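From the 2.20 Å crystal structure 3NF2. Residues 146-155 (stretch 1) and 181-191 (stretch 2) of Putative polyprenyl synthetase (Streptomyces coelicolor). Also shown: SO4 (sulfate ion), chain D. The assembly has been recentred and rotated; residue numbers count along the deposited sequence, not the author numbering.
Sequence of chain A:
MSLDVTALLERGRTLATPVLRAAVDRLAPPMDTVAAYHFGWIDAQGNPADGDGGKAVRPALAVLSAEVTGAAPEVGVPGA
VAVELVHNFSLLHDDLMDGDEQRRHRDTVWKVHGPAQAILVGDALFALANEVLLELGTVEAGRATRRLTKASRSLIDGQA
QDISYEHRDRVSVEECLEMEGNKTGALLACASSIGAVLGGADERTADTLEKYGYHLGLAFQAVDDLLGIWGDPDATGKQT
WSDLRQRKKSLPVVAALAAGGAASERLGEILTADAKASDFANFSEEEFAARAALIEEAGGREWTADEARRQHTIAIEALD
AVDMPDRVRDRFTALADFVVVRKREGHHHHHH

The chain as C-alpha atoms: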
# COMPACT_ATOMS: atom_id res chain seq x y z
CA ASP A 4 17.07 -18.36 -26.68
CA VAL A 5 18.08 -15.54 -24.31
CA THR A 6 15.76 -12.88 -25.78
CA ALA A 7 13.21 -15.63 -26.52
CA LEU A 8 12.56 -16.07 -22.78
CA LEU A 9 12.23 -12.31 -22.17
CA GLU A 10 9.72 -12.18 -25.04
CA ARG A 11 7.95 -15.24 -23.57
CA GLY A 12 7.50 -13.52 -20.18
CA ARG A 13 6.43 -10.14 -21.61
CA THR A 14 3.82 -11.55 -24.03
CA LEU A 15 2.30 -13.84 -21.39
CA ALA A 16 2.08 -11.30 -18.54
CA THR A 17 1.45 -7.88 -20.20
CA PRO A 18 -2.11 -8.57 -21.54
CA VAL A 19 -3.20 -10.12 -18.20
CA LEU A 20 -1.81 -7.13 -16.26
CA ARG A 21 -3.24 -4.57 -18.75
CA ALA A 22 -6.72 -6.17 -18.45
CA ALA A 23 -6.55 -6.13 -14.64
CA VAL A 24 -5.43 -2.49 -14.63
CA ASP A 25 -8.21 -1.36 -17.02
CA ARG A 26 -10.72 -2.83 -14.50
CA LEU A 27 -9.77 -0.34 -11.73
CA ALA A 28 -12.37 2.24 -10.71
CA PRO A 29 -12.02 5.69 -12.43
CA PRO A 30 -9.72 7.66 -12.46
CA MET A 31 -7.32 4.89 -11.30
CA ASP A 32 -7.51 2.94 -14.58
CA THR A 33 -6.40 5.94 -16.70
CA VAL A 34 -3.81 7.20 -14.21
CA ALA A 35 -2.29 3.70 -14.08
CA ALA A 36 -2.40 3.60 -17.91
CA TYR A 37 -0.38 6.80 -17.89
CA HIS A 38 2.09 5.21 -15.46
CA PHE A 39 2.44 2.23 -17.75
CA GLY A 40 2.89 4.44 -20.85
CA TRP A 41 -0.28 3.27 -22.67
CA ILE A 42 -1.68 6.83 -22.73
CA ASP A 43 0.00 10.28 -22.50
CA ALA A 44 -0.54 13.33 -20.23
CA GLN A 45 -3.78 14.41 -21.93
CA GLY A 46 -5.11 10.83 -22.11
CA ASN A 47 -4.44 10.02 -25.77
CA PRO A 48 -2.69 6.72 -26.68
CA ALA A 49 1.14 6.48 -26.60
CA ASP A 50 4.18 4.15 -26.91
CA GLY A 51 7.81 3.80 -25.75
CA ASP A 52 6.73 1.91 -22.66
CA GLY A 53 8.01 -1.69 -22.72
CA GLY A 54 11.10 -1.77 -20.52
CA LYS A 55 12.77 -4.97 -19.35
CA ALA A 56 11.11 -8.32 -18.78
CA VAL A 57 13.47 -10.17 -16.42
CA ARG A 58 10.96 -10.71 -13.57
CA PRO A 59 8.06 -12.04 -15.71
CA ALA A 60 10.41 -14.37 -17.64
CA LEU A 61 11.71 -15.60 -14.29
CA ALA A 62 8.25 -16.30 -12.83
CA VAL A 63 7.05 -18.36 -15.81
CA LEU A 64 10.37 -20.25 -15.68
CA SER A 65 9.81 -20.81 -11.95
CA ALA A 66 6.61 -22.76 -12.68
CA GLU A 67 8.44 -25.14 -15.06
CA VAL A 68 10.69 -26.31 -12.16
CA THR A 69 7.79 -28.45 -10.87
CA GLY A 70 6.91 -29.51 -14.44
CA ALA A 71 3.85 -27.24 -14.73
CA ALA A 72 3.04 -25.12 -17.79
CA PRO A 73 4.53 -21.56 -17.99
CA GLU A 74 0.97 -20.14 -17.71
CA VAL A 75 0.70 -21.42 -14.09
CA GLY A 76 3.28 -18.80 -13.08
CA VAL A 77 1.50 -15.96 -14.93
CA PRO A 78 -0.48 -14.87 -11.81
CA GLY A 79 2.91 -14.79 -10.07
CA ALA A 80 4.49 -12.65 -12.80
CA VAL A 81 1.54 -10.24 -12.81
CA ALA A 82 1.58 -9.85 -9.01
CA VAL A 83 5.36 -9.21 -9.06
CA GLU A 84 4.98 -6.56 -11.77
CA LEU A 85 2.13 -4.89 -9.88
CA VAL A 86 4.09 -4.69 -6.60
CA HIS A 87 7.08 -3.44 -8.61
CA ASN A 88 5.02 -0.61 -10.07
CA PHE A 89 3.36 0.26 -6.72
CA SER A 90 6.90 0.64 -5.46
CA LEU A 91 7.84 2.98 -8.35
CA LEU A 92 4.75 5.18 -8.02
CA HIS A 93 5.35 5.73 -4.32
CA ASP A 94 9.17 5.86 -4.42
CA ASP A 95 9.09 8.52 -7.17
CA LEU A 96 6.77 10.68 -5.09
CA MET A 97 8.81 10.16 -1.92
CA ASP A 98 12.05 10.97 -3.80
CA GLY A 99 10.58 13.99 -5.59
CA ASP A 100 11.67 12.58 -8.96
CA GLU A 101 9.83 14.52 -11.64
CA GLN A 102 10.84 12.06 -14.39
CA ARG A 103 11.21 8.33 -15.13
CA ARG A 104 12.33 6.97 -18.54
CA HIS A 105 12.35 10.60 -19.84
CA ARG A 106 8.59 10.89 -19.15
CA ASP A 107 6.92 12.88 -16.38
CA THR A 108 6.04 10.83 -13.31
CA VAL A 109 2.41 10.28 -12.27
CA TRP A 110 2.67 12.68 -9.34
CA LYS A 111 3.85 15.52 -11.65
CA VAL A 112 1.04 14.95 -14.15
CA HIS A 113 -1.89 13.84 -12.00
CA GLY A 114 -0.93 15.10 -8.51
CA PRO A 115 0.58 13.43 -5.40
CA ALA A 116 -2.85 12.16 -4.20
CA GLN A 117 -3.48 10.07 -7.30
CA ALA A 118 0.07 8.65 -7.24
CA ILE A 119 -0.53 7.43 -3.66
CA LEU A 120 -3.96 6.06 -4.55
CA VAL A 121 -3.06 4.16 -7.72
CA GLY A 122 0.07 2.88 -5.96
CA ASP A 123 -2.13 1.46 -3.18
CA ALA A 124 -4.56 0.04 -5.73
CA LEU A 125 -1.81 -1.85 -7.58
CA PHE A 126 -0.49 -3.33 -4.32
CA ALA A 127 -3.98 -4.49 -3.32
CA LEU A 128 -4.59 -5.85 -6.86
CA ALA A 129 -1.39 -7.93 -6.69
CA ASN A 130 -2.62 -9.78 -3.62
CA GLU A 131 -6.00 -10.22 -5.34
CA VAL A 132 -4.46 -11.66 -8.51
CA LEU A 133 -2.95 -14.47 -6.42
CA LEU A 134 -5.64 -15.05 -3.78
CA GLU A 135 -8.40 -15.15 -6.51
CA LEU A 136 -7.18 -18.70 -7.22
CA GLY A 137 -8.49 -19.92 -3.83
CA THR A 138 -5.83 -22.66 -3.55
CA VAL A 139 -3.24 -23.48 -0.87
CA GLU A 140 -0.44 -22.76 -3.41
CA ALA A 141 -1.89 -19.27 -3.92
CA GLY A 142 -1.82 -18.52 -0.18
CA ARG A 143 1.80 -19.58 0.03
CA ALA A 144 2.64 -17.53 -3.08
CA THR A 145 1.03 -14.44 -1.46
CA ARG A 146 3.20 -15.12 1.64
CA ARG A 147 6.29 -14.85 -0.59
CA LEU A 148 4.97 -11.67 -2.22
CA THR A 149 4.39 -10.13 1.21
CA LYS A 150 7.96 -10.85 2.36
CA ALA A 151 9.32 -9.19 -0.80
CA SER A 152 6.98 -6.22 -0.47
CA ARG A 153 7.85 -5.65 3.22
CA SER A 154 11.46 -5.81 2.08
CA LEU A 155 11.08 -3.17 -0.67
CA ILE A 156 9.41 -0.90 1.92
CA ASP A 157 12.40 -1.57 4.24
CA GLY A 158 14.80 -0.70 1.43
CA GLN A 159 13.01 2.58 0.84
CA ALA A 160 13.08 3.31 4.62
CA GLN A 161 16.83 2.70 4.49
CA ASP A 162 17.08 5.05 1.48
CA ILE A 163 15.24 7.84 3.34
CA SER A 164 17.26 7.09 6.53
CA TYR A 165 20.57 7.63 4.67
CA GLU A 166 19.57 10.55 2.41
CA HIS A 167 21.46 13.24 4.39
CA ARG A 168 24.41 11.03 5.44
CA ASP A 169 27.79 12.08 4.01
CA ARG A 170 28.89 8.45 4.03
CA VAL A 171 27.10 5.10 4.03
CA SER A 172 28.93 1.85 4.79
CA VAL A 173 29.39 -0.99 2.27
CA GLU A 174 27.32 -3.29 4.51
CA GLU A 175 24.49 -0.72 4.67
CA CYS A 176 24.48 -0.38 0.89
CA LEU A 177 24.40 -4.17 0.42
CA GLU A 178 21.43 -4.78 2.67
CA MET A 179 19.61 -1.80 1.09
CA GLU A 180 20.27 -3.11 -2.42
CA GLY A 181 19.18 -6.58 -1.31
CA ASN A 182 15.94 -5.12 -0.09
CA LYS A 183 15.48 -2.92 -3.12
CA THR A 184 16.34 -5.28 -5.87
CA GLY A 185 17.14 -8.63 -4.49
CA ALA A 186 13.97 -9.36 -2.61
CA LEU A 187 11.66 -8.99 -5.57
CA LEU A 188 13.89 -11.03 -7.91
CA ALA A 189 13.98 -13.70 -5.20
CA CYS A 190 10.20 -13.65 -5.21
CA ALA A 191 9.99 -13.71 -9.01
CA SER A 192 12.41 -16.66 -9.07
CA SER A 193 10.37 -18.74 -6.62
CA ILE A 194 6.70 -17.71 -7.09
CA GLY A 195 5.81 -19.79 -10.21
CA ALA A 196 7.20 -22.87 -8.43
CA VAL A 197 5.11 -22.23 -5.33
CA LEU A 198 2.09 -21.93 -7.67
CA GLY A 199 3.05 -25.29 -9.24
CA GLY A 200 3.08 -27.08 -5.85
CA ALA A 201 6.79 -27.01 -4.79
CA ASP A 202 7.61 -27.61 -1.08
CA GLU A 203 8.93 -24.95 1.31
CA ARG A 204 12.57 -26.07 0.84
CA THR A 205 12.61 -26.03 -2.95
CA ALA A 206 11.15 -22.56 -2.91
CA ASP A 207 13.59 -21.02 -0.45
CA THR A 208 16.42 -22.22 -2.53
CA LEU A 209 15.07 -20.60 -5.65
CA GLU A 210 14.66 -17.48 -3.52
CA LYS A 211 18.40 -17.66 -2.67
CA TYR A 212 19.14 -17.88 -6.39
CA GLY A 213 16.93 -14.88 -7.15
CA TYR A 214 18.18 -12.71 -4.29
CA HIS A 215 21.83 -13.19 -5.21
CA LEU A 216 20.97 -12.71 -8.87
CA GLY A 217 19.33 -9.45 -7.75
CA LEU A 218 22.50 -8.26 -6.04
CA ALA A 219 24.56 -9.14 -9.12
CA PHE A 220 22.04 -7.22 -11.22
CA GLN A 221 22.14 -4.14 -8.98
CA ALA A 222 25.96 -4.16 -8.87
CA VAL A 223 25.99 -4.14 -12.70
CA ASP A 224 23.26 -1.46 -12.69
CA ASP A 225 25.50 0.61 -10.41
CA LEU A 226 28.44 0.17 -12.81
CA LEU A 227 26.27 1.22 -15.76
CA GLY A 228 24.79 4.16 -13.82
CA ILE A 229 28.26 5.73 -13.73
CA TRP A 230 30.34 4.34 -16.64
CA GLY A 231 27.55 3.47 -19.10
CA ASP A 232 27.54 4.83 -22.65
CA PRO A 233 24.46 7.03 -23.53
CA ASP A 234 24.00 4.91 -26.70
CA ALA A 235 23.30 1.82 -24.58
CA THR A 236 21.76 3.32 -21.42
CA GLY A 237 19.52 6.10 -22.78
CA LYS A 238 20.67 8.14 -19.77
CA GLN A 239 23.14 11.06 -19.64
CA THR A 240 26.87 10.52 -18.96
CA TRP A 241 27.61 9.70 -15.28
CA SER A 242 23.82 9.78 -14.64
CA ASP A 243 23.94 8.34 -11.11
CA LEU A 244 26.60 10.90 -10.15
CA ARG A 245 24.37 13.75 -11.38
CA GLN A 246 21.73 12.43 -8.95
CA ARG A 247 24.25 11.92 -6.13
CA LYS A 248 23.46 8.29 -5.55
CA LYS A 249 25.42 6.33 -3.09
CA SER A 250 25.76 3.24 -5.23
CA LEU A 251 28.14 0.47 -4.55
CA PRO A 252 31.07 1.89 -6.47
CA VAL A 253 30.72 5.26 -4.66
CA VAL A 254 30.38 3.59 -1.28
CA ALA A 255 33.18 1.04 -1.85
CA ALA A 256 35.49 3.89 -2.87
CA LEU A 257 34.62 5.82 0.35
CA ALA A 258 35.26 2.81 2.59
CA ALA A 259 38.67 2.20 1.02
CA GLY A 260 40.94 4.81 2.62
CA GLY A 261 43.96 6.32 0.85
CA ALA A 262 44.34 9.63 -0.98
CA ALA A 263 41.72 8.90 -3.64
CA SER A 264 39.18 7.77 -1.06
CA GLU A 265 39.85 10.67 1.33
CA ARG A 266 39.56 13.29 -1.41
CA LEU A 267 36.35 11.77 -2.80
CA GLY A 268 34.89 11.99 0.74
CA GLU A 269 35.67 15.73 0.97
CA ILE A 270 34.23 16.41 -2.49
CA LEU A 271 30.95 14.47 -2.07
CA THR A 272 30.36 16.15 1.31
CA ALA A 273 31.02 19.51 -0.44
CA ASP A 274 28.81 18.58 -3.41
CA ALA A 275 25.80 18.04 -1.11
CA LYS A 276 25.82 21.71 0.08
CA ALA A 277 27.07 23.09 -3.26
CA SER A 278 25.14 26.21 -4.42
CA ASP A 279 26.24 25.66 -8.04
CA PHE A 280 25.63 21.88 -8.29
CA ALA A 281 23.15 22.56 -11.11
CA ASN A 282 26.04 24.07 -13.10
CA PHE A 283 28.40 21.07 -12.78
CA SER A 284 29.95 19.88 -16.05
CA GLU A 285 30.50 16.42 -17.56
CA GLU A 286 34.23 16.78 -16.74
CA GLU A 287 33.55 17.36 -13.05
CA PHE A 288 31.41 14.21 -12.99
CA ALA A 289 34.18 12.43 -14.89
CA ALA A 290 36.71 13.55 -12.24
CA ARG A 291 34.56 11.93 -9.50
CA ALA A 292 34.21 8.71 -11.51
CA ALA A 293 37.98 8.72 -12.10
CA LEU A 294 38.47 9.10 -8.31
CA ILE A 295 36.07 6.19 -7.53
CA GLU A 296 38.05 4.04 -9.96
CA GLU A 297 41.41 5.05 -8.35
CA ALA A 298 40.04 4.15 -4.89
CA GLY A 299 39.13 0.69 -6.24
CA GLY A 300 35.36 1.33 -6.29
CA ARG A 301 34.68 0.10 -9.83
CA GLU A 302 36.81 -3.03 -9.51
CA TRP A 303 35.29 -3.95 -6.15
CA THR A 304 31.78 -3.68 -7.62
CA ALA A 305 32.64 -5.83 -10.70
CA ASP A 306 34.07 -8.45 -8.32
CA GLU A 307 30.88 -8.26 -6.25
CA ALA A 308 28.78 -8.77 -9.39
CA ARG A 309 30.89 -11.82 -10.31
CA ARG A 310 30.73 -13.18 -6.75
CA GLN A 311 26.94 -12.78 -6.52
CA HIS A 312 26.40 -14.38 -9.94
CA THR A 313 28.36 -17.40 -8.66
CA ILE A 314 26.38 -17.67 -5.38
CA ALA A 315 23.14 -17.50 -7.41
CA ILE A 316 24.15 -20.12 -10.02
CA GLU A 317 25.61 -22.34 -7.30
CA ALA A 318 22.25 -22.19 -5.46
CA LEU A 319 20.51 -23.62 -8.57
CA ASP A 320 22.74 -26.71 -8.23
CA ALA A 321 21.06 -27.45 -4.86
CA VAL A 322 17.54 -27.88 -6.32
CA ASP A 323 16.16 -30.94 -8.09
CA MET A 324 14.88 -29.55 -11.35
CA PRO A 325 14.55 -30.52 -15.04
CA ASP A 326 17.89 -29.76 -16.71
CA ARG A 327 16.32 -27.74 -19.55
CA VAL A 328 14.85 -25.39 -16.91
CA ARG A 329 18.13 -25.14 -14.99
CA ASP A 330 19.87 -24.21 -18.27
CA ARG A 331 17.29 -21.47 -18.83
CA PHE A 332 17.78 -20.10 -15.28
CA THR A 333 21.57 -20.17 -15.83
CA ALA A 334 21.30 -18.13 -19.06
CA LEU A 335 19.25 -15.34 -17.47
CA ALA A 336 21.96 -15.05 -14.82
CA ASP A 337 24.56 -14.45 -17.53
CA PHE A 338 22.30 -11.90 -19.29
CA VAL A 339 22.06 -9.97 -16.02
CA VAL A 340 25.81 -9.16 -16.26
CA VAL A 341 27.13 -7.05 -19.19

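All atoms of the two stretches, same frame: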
# COMPACT_ATOMS: atom_id res chain seq x y z
N ARG A 146 2.26 -15.19 0.51
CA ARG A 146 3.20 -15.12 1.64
C ARG A 146 4.59 -14.66 1.17
O ARG A 146 5.23 -13.84 1.83
CB ARG A 146 3.30 -16.50 2.30
CG ARG A 146 4.37 -16.68 3.37
CD ARG A 146 3.75 -16.78 4.74
NE ARG A 146 4.75 -16.69 5.81
CZ ARG A 146 5.20 -17.73 6.51
NH1 ARG A 146 4.76 -18.96 6.26
NH2 ARG A 146 6.10 -17.54 7.47
N ARG A 147 5.01 -15.19 0.02
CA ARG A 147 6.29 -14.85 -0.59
C ARG A 147 6.28 -13.43 -1.13
O ARG A 147 7.29 -12.74 -1.08
CB ARG A 147 6.60 -15.80 -1.75
CG ARG A 147 6.61 -17.28 -1.41
CD ARG A 147 7.92 -17.71 -0.82
NE ARG A 147 7.83 -19.05 -0.25
CZ ARG A 147 8.88 -19.77 0.13
NH1 ARG A 147 10.10 -19.29 -0.02
NH2 ARG A 147 8.70 -20.98 0.65
N LEU A 148 5.13 -13.02 -1.66
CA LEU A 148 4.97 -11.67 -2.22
C LEU A 148 5.05 -10.65 -1.10
O LEU A 148 5.67 -9.60 -1.26
CB LEU A 148 3.63 -11.55 -2.94
CG LEU A 148 3.43 -10.32 -3.84
CD1 LEU A 148 4.13 -10.49 -5.19
CD2 LEU A 148 1.97 -10.03 -4.03
N THR A 149 4.43 -10.99 0.03
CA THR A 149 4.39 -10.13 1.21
C THR A 149 5.79 -9.89 1.80
O THR A 149 6.12 -8.77 2.15
CB THR A 149 3.44 -10.70 2.29
OG1 THR A 149 2.16 -10.93 1.69
CG2 THR A 149 3.29 -9.73 3.50
N LYS A 150 6.59 -10.94 1.87
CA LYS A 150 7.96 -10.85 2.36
C LYS A 150 8.76 -9.88 1.48
O LYS A 150 9.46 -9.00 2.00
CB LYS A 150 8.61 -12.24 2.38
CG LYS A 150 10.10 -12.24 2.79
CD LYS A 150 10.70 -13.63 2.83
CE LYS A 150 12.18 -13.58 3.20
NZ LYS A 150 12.64 -14.85 3.82
N ALA A 151 8.61 -10.02 0.17
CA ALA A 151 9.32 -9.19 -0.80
C ALA A 151 8.86 -7.74 -0.76
O ALA A 151 9.66 -6.82 -0.98
CB ALA A 151 9.13 -9.74 -2.19
N SER A 152 7.57 -7.54 -0.49
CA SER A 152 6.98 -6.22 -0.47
C SER A 152 7.38 -5.49 0.81
O SER A 152 7.69 -4.31 0.76
CB SER A 152 5.47 -6.29 -0.61
OG SER A 152 4.91 -6.90 0.54
N ARG A 153 7.39 -6.21 1.93
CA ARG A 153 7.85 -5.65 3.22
C ARG A 153 9.31 -5.25 3.10
O ARG A 153 9.74 -4.22 3.65
CB ARG A 153 7.68 -6.64 4.38
CG ARG A 153 6.24 -7.09 4.66
CD ARG A 153 5.87 -7.18 6.14
NE ARG A 153 6.90 -7.83 6.96
CZ ARG A 153 7.45 -7.28 8.05
NH1 ARG A 153 7.08 -6.08 8.47
NH2 ARG A 153 8.38 -7.95 8.73
N SER A 154 10.05 -6.05 2.33
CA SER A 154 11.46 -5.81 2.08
C SER A 154 11.72 -4.56 1.25
O SER A 154 12.58 -3.78 1.62
CB SER A 154 12.08 -7.03 1.41
OG SER A 154 12.29 -8.06 2.36
N LEU A 155 11.00 -4.38 0.16
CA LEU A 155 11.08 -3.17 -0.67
C LEU A 155 10.76 -1.90 0.13
O LEU A 155 11.36 -0.85 -0.09
CB LEU A 155 10.09 -3.27 -1.83
CG LEU A 155 10.42 -4.13 -3.05
CD1 LEU A 155 9.12 -4.47 -3.77
CD2 LEU A 155 11.36 -3.38 -3.99
N GLY A 181 19.84 -5.30 -1.46
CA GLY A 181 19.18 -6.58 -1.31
C GLY A 181 17.69 -6.40 -1.09
O GLY A 181 16.89 -7.16 -1.62
N ASN A 182 17.33 -5.44 -0.28
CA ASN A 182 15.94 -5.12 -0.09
C ASN A 182 15.30 -4.55 -1.34
O ASN A 182 14.24 -4.95 -1.72
CB ASN A 182 15.77 -4.15 1.06
CG ASN A 182 15.82 -4.82 2.40
OD1 ASN A 182 15.43 -5.95 2.56
ND2 ASN A 182 16.30 -4.11 3.36
N LYS A 183 15.97 -3.61 -1.95
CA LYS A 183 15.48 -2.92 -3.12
C LYS A 183 15.37 -3.74 -4.37
O LYS A 183 14.46 -3.58 -5.13
CB LYS A 183 16.32 -1.69 -3.42
CG LYS A 183 16.01 -0.49 -2.61
CD LYS A 183 16.65 0.72 -3.24
CE LYS A 183 16.77 1.88 -2.29
NZ LYS A 183 17.58 3.00 -2.83
N THR A 184 16.34 -4.58 -4.62
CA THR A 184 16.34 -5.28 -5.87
C THR A 184 16.29 -6.74 -5.68
O THR A 184 15.58 -7.41 -6.34
CB THR A 184 17.53 -4.90 -6.69
OG1 THR A 184 17.45 -3.51 -6.96
CG2 THR A 184 17.50 -5.60 -7.98
N GLY A 185 17.05 -7.22 -4.73
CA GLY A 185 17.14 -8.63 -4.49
C GLY A 185 15.89 -9.35 -4.06
O GLY A 185 15.62 -10.41 -4.53
N ALA A 186 15.13 -8.75 -3.18
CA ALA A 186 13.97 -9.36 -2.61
C ALA A 186 12.89 -9.68 -3.61
O ALA A 186 12.24 -10.66 -3.49
CB ALA A 186 13.43 -8.53 -1.53
N LEU A 187 12.70 -8.81 -4.57
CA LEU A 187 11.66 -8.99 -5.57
C LEU A 187 12.08 -9.98 -6.68
O LEU A 187 11.23 -10.65 -7.27
CB LEU A 187 11.26 -7.65 -6.18
CG LEU A 187 10.02 -7.72 -7.09
CD1 LEU A 187 8.79 -8.17 -6.30
CD2 LEU A 187 9.77 -6.40 -7.77
N LEU A 188 13.37 -10.04 -6.97
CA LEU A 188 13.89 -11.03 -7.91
C LEU A 188 13.87 -12.42 -7.29
O LEU A 188 13.62 -13.40 -7.98
CB LEU A 188 15.27 -10.65 -8.43
CG LEU A 188 15.18 -9.62 -9.57
CD1 LEU A 188 16.47 -8.81 -9.75
CD2 LEU A 188 14.81 -10.28 -10.88
N ALA A 189 14.09 -12.47 -5.98
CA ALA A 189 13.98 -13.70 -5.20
C ALA A 189 12.56 -14.24 -5.28
O ALA A 189 12.35 -15.43 -5.48
CB ALA A 189 14.35 -13.44 -3.76
N CYS A 190 11.60 -13.32 -5.12
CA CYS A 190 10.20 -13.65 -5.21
C CYS A 190 9.82 -14.09 -6.62
O CYS A 190 9.16 -15.11 -6.78
CB CYS A 190 9.32 -12.48 -4.77
SG CYS A 190 7.56 -12.89 -4.81
N ALA A 191 10.26 -13.35 -7.62
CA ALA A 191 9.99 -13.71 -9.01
C ALA A 191 10.55 -15.08 -9.37
O ALA A 191 9.93 -15.84 -10.11
CB ALA A 191 10.53 -12.66 -9.95
S SO4 D . 16.61 4.78 -5.68
O1 SO4 D . 15.66 4.22 -4.72
O2 SO4 D . 16.26 4.33 -7.03
O3 SO4 D . 16.54 6.24 -5.63
O4 SO4 D . 17.96 4.35 -5.35

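Residues 146-155 and 181-191 lie in two helices that pack almost antiparallel, with an angle of 167° between their N-to-C directions and a closest approach of 8.1 Å between axes. Small residues, A151, S154 and A186, lie where the helices come close. The CA atoms of A151 and A186 are 5.0 Å apart, as are those of S154 and N182 and those of L155 and K183, whereas the CA atoms of R147 and C190 stand 6.2 Å apart. No hydrogen bond crosses between the stretches, so the contact, which buries 442 Å² in total, rests on the fit of surfaces.

At its centre, the methyl group of A151 points toward the second helix and occupies a shallow hollow lined by A186, L187 and C190. A151 CB lies 3.5 Å from A186 O, 3.8 Å from C190 CB and 4.4 Å from L187 CD1. A186 returns the gesture one turn along: its CB meets S154 CB at 3.6 Å, so two short side chains, both directed at the opposing helix, abut without holding the backbones apart.

Toward the C-terminal end of stretch 1, the backbone itself becomes part of the surface. S154 O approaches N182 CB at 3.3 Å, and S154 CB lies 3.7 Å from N182 OD1. The serine hydroxyl is engaged within its own helix, where S154 OG donates to K150 O at 3.0 Å. L155 leaves its CA sideways, yet its end comes nearer to the partner: L155 CD2 reaches K183 O at 3.3 Å, while L155 CD1 makes a looser apolar contact with L187 CD2 at 4.5 Å. The leucine thus packs over the K183 carbonyl of the second helix, which contains a wider pi-type turn at 181-185; there A186 N bonds to G181 O at 2.8 Å. A CB on G185 would clash with that same G181 O. The CA-to-CB bond of K183 points away from the first helix, and K183 NZ hydrogen-bonds to the sulfate ion, at 2.9 Å from its O4 and 3.0 Å from its O1.

At the other end, C190 supplies the bump. With chi1 in the t rotamer, C190 SG settles against the backbone of the first helix, 3.7 Å from R147 O and 3.9 Å from L148 CA. L148 starts away from the partner, but its end turns back to bring CD1 within 4.2 Å of C190 SG. R147 does the reverse: its CB comes to 4.3 Å from C190 SG before the side chain leads away to hydrogen-bond elsewhere in the structure.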